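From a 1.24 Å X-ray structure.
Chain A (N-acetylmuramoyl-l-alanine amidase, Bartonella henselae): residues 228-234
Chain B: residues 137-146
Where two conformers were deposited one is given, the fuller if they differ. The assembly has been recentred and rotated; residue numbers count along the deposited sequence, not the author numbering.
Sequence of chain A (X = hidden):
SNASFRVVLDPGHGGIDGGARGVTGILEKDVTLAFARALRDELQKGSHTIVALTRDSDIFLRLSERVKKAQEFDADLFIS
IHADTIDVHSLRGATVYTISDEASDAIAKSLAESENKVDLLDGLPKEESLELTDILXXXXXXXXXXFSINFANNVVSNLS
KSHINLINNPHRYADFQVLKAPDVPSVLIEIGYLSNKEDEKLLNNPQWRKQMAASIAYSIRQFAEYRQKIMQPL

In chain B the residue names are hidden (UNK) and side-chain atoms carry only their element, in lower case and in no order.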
ATOM      1  N   GLN A 228       3.370   7.362  -7.436  1.00 16.07           N
ATOM      2  CA  GLN A 228       4.087   8.578  -7.781  1.00 18.43           C
ATOM      3  C   GLN A 228       4.584   9.380  -6.568  1.00 19.12           C
ATOM      4  O   GLN A 228       5.388  10.296  -6.719  1.00 19.12           O
ATOM      5  CB  GLN A 228       3.256   9.417  -8.758  1.00 25.42           C
ATOM      6  CG  GLN A 228       3.070   8.686 -10.088  1.00 32.09           C
ATOM      7  CD  GLN A 228       2.075   9.343 -11.022  1.00 36.55           C
ATOM      8  OE1 GLN A 228       1.964   8.961 -12.186  1.00 39.24           O
ATOM      9  NE2 GLN A 228       1.344  10.330 -10.519  1.00 40.56           N
ATOM     10  N   LYS A 229       4.135   9.010  -5.370  1.00 17.54           N
ATOM     11  CA  LYS A 229       4.615   9.629  -4.138  1.00 18.35           C
ATOM     12  C   LYS A 229       5.965   9.057  -3.694  1.00 16.00           C
ATOM     13  O   LYS A 229       6.650   9.655  -2.864  1.00 18.35           O
ATOM     14  CB  LYS A 229       3.609   9.419  -3.003  1.00 21.64           C
ATOM     15  CG  LYS A 229       2.335  10.238  -3.083  1.00 22.36           C
ATOM     16  CD  LYS A 229       1.495   9.976  -1.839  1.00 32.25           C
ATOM     17  CE  LYS A 229       0.324  10.928  -1.709  1.00 38.92           C
ATOM     18  NZ  LYS A 229      -0.334  10.765  -0.376  1.00 41.26           N
ATOM     19  N   ILE A 230       6.340   7.907  -4.241  1.00 13.91           N
ATOM     20  CA  ILE A 230       7.502   7.160  -3.747  1.00 15.37           C
ATOM     21  C   ILE A 230       8.816   7.675  -4.335  1.00 15.12           C
ATOM     22  O   ILE A 230       8.877   8.035  -5.514  1.00 19.06           O
ATOM     23  CB  ILE A 230       7.310   5.648  -3.987  1.00 14.16           C
ATOM     24  CG1 ILE A 230       5.987   5.211  -3.347  1.00 14.24           C
ATOM     25  CG2 ILE A 230       8.488   4.850  -3.437  1.00 14.53           C
ATOM     26  CD1 ILE A 230       5.550   3.815  -3.690  1.00 15.09           C
HETATM   27  N   MSE A 231       9.859   7.712  -3.518  1.00 15.40           N
HETATM   28  CA  MSE A 231      11.127   8.307  -3.924  1.00 17.33           C
HETATM   29  C   MSE A 231      11.828   7.516  -5.021  1.00 19.52           C
HETATM   30  O   MSE A 231      11.588   6.322  -5.205  1.00 18.46           O
HETATM   31  CB  MSE A 231      12.068   8.399  -2.728  1.00 18.37           C
HETATM   32  CG  MSE A 231      12.522   7.040  -2.203  1.00 21.56           C
HETATM   33 SE   MSE A 231      13.955   7.148  -0.893  0.53 24.51          SE
HETATM   34  CE  MSE A 231      13.095   8.366   0.365  1.00 24.08           C
ATOM     35  N   GLN A 232      12.694   8.210  -5.753  1.00 21.73           N
ATOM     36  CA  GLN A 232      13.595   7.557  -6.695  0.55 26.78           C
ATOM     37  C   GLN A 232      15.021   7.897  -6.294  1.00 27.99           C
ATOM     38  O   GLN A 232      15.550   8.960  -6.632  1.00 29.10           O
ATOM     39  CB  GLN A 232      13.319   7.966  -8.142  0.55 28.76           C
ATOM     40  CG  GLN A 232      13.209   6.774  -9.098  0.55 30.71           C
ATOM     41  CD  GLN A 232      14.286   5.719  -8.865  0.55 28.55           C
ATOM     42  OE1 GLN A 232      14.005   4.514  -8.845  0.55 20.87           O
ATOM     43  NE2 GLN A 232      15.526   6.170  -8.687  0.55 27.25           N
ATOM     44  N   PRO A 233      15.652   6.981  -5.544  1.00 25.05           N
ATOM     45  CA  PRO A 233      16.962   7.185  -4.908  1.00 29.43           C
ATOM     46  C   PRO A 233      18.183   6.806  -5.747  1.00 29.21           C
ATOM     47  O   PRO A 233      19.305   7.025  -5.289  1.00 29.50           O
ATOM     48  CB  PRO A 233      16.900   6.267  -3.676  1.00 30.34           C
ATOM     49  CG  PRO A 233      15.540   5.570  -3.725  1.00 29.83           C
ATOM     50  CD  PRO A 233      15.043   5.710  -5.126  1.00 25.61           C
ATOM     51  N   LEU A 234      17.983   6.248  -6.935  1.00 26.44           N
ATOM     52  CA  LEU A 234      19.112   5.791  -7.743  1.00 28.11           C
ATOM     53  C   LEU A 234      19.758   6.922  -8.526  1.00 32.85           C
ATOM     54  O   LEU A 234      20.881   6.780  -9.010  1.00 33.04           O
ATOM     55  CB  LEU A 234      18.679   4.692  -8.708  1.00 25.37           C
ATOM     56  CG  LEU A 234      18.135   3.414  -8.075  1.00 26.98           C
ATOM     57  CD1 LEU A 234      17.767   2.423  -9.161  1.00 25.26           C
ATOM     58  CD2 LEU A 234      19.158   2.823  -7.126  1.00 29.07           C
ATOM     59  OXT LEU A 234      19.172   7.987  -8.701  1.00 32.29           O
TER
ATOM     60  N   UNK B 137      21.573  -0.783  -0.999  1.00 20.68           N
ATOM     61  CA  UNK B 137      21.034   0.111   0.017  1.00 21.67           C
ATOM     62  C   UNK B 137      19.960   1.026  -0.574  1.00 20.10           C
ATOM     63  O   UNK B 137      18.900   1.235   0.030  1.00 20.15           O
ATOM     64  c   UNK B 137      21.731   1.888   1.767  1.00 28.61           C
ATOM     65  c   UNK B 137      22.154   0.947   0.638  1.00 24.01           C
ATOM     66  c   UNK B 137      22.907   2.737   2.238  1.00 34.69           C
ATOM     67  c   UNK B 137      21.133   1.093   2.919  1.00 29.28           C
ATOM     68  N   UNK B 138      20.233   1.573  -1.756  1.00 21.03           N
ATOM     69  CA  UNK B 138      19.300   2.506  -2.378  1.00 19.05           C
ATOM     70  C   UNK B 138      17.996   1.813  -2.762  1.00 18.07           C
ATOM     71  O   UNK B 138      16.920   2.405  -2.654  1.00 18.35           O
ATOM     72  c   UNK B 138      21.021   4.182  -3.180  1.00 29.51           C
ATOM     73  o   UNK B 138      20.911   4.753  -2.074  1.00 31.02           O
ATOM     74  o   UNK B 138      21.972   4.395  -3.964  1.00 36.43           O
ATOM     75  c   UNK B 138      19.943   3.192  -3.586  1.00 22.84           C
ATOM     76  N   UNK B 139      18.091   0.559  -3.193  1.00 19.31           N
ATOM     77  CA  UNK B 139      16.897  -0.237  -3.466  1.00 19.28           C
ATOM     78  C   UNK B 139      16.089  -0.489  -2.194  1.00 18.17           C
ATOM     79  O   UNK B 139      14.869  -0.339  -2.188  1.00 18.97           O
ATOM     80  c   UNK B 139      18.380  -2.873  -5.947  1.00 34.10           C
ATOM     81  c   UNK B 139      18.004  -1.484  -5.458  1.00 27.51           C
ATOM     82  c   UNK B 139      17.267  -1.569  -4.121  1.00 19.35           C
ATOM     83  c   UNK B 139      17.152  -0.761  -6.489  1.00 30.78           C
ATOM     84  N   UNK B 140      16.779  -0.861  -1.117  1.00 17.25           N
ATOM     85  CA  UNK B 140      16.140  -1.103   0.176  1.00 16.32           C
ATOM     86  C   UNK B 140      15.412   0.148   0.637  1.00 13.31           C
ATOM     87  O   UNK B 140      14.283   0.088   1.136  1.00 13.08           O
ATOM     88  c   UNK B 140      16.520  -1.711   2.601  1.00 22.50           C
ATOM     89  c   UNK B 140      17.180  -1.496   1.235  1.00 20.93           C
ATOM     90  o   UNK B 140      17.838  -2.702   0.831  1.00 22.89           O
ATOM     91  N   UNK B 141      16.070   1.285   0.456  1.00 13.34           N
ATOM     92  CA  UNK B 141      15.487   2.571   0.788  1.00 12.68           C
ATOM     93  C   UNK B 141      14.185   2.816   0.034  1.00 10.27           C
ATOM     94  O   UNK B 141      13.232   3.346   0.585  1.00 11.15           O
ATOM     95  c   UNK B 141      17.642   3.744   1.467  1.00 17.77           C
ATOM     96  n   UNK B 141      18.062   6.144   1.091  1.00 22.91           N
ATOM     97  c   UNK B 141      18.235   7.050   0.134  1.00 30.15           C
ATOM     98  c   UNK B 141      18.651   4.813   1.073  1.00 21.59           C
ATOM     99  c   UNK B 141      16.482   3.696   0.490  1.00 14.17           C
ATOM    100  n   UNK B 141      17.658   8.240   0.233  1.00 36.19           N
ATOM    101  n   UNK B 141      18.984   6.765  -0.924  1.00 34.82           N
ATOM    102  N   UNK B 142      14.158   2.450  -1.244  1.00 12.29           N
ATOM    103  CA  UNK B 142      12.979   2.697  -2.070  1.00 13.46           C
ATOM    104  C   UNK B 142      11.808   1.840  -1.589  1.00 12.00           C
ATOM    105  O   UNK B 142      10.670   2.302  -1.497  1.00 12.34           O
ATOM    106  c   UNK B 142      12.242   2.919  -4.538  1.00 15.68           C
ATOM    107  c   UNK B 142      13.304   2.437  -3.545  1.00 14.17           C
ATOM    108  n   UNK B 142      14.278   1.570  -8.060  1.00 21.70           N
ATOM    109  c   UNK B 142      13.613   0.767  -7.232  1.00 22.43           C
ATOM    110  n   UNK B 142      13.696  -0.547  -7.385  1.00 28.43           N
ATOM    111  c   UNK B 142      12.697   2.689  -5.975  1.00 16.96           C
ATOM    112  n   UNK B 142      12.867   1.266  -6.251  1.00 17.25           N
ATOM    113  N   UNK B 143      12.109   0.596  -1.252  1.00 13.64           N
ATOM    114  CA  UNK B 143      11.117  -0.309  -0.706  0.67 13.46           C
ATOM    115  C   UNK B 143      10.577   0.208   0.630  1.00 13.21           C
ATOM    116  O   UNK B 143       9.369   0.244   0.869  1.00 14.61           O
ATOM    117  c   UNK B 143      11.516  -4.094  -0.021  0.67 22.24           C
ATOM    118  o   UNK B 143      10.964  -5.151  -0.373  0.67 15.43           O
ATOM    119  c   UNK B 143      11.763  -1.672  -0.513  0.67 18.01           C
ATOM    120  c   UNK B 143      10.799  -2.795  -0.275  0.67 19.05           C
ATOM    121  o   UNK B 143      12.638  -4.057   0.529  0.67 23.82           O
ATOM    122  N   UNK B 144      11.484   0.605   1.510  1.00 10.77           N
ATOM    123  CA  UNK B 144      11.102   1.180   2.789  1.00 11.18           C
ATOM    124  C   UNK B 144      10.191   2.379   2.610  1.00 10.26           C
ATOM    125  O   UNK B 144       9.197   2.533   3.323  1.00 11.95           O
ATOM    126  c   UNK B 144      12.012   2.346   4.856  1.00 11.62           C
ATOM    127  o   UNK B 144      13.068   0.377   3.909  1.00 11.80           O
ATOM    128  c   UNK B 144      12.357   1.577   3.584  1.00 10.69           C
ATOM    129  N   UNK B 145      10.516   3.232   1.646  1.00 10.59           N
ATOM    130  CA  UNK B 145       9.725   4.429   1.438  1.00  9.40           C
ATOM    131  C   UNK B 145       8.300   4.096   0.987  1.00  9.34           C
ATOM    132  O   UNK B 145       7.338   4.729   1.413  1.00 10.41           O
ATOM    133  c   UNK B 145      10.414   5.348   0.436  1.00 11.73           C
ATOM    134  n   UNK B 145       9.429   7.389  -0.659  1.00 13.95           N
ATOM    135  c   UNK B 145       9.015   8.598  -0.325  1.00 16.30           C
ATOM    136  c   UNK B 145       9.885   6.740   0.464  1.00 11.48           C
ATOM    137  n   UNK B 145       9.181   8.752   0.977  1.00 18.22           N
ATOM    138  c   UNK B 145       9.723   7.603   1.495  1.00 15.16           C
ATOM    139  N   UNK B 146       8.170   3.101   0.121  1.00 10.27           N
ATOM    140  CA  UNK B 146       6.844   2.660  -0.303  1.00 10.54           C
ATOM    141  C   UNK B 146       6.001   2.272   0.910  1.00 10.78           C
ATOM    142  O   UNK B 146       4.826   2.615   0.998  1.00 11.13           O
ATOM    143  c   UNK B 146       6.944   1.500  -1.282  1.00 12.35           C
TER
HETATM  144  O   HOH W   1      19.871   8.604  -3.244  1.00 41.09           O

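Position 137 of chain B has four side-chain carbons, forked at the second, and lies out of reach of chain A: Leu137(B), which opens this length of helix.

Position 138 carries two carbons, the second holding two oxygens. The CB of 138 lies 3.6 Å from CD2 of Leu234(A), and the backbone O of 138 is 3.6 Å from CG of Pro233(A). This is Asp138(B).

At 139 four carbons again fork at the second. CA-to-CB points away, yet the end comes back to chain A: this is Leu139(B), whose CD2 is 4.2 Å from CD2 of Leu234(A).

Position 140 has one carbon bearing an oxygen and a carbon, Thr140(B), and makes no contact.

Position 141 shows three carbons, a nitrogen, then a carbon with two more nitrogens, and SE of the selenomethionine Met231(A) lies over one face of that nitrogen-rich end. It is the guanidinium of Arg141(B), with SE of Met231(A) 4.0 Å from NH2 of Arg141(B). One turn back along the helix, OD1 of Asp138(B) takes a salt-bridging hydrogen bond from NH1 of Arg141(B) at 3.0 Å. NH1 of Arg141(B) also donates to water 1 (3.1 Å to its O), whose O in turn donates to O of Pro233(A) at 2.6 Å.

Position 142 repeats that pattern of atoms, and one of its terminal nitrogens meets OE1 of Gln232(A); it is Arg142(B). NH1 of Arg142(B) donates to OE1 of Gln232(A) at 3.1 Å, near the guanidinium plane, while CG of Arg142(B) packs 3.5 Å from O of Met231(A).

Position 143, three carbons with two oxygens on the third, is Glu143(B); it points away from chain A. Position 144 has the carbon, oxygen and carbon of Thr144(B), also without contact.

Position 145 has one carbon and a five-membered ring of three carbons and two nitrogens. Its ring meets Met231(A), as fits His145(B): ND1 of His145(B) accepts from N of Met231(A) at 2.9 Å, and therefore carries no proton in this bond. CE of Met231(A) sits over the ring face, 3.7 Å from the centroid of His145(B).

Position 146 has a single side-chain carbon, the CB, which meets CD1 of Ile230(A) at 3.6 Å: Ala146(B).

The contact lays an irregular C-terminal tail along a helix, burying 600 Å² in all. Its central rule is double use of one residue: Met231(A) fixes its backbone through the histidine nitrogen while its side chain covers the same ring and reaches an arginine face. Apolar contacts at Ile230(A) and Leu234(A) flank this site in sequence. Between them, long arginines serve as both packing surface and donors, reaching the tail directly at Gln232(A) and through water at Pro233(A).

Chain B, residues 137-146: LDLTRRETHA
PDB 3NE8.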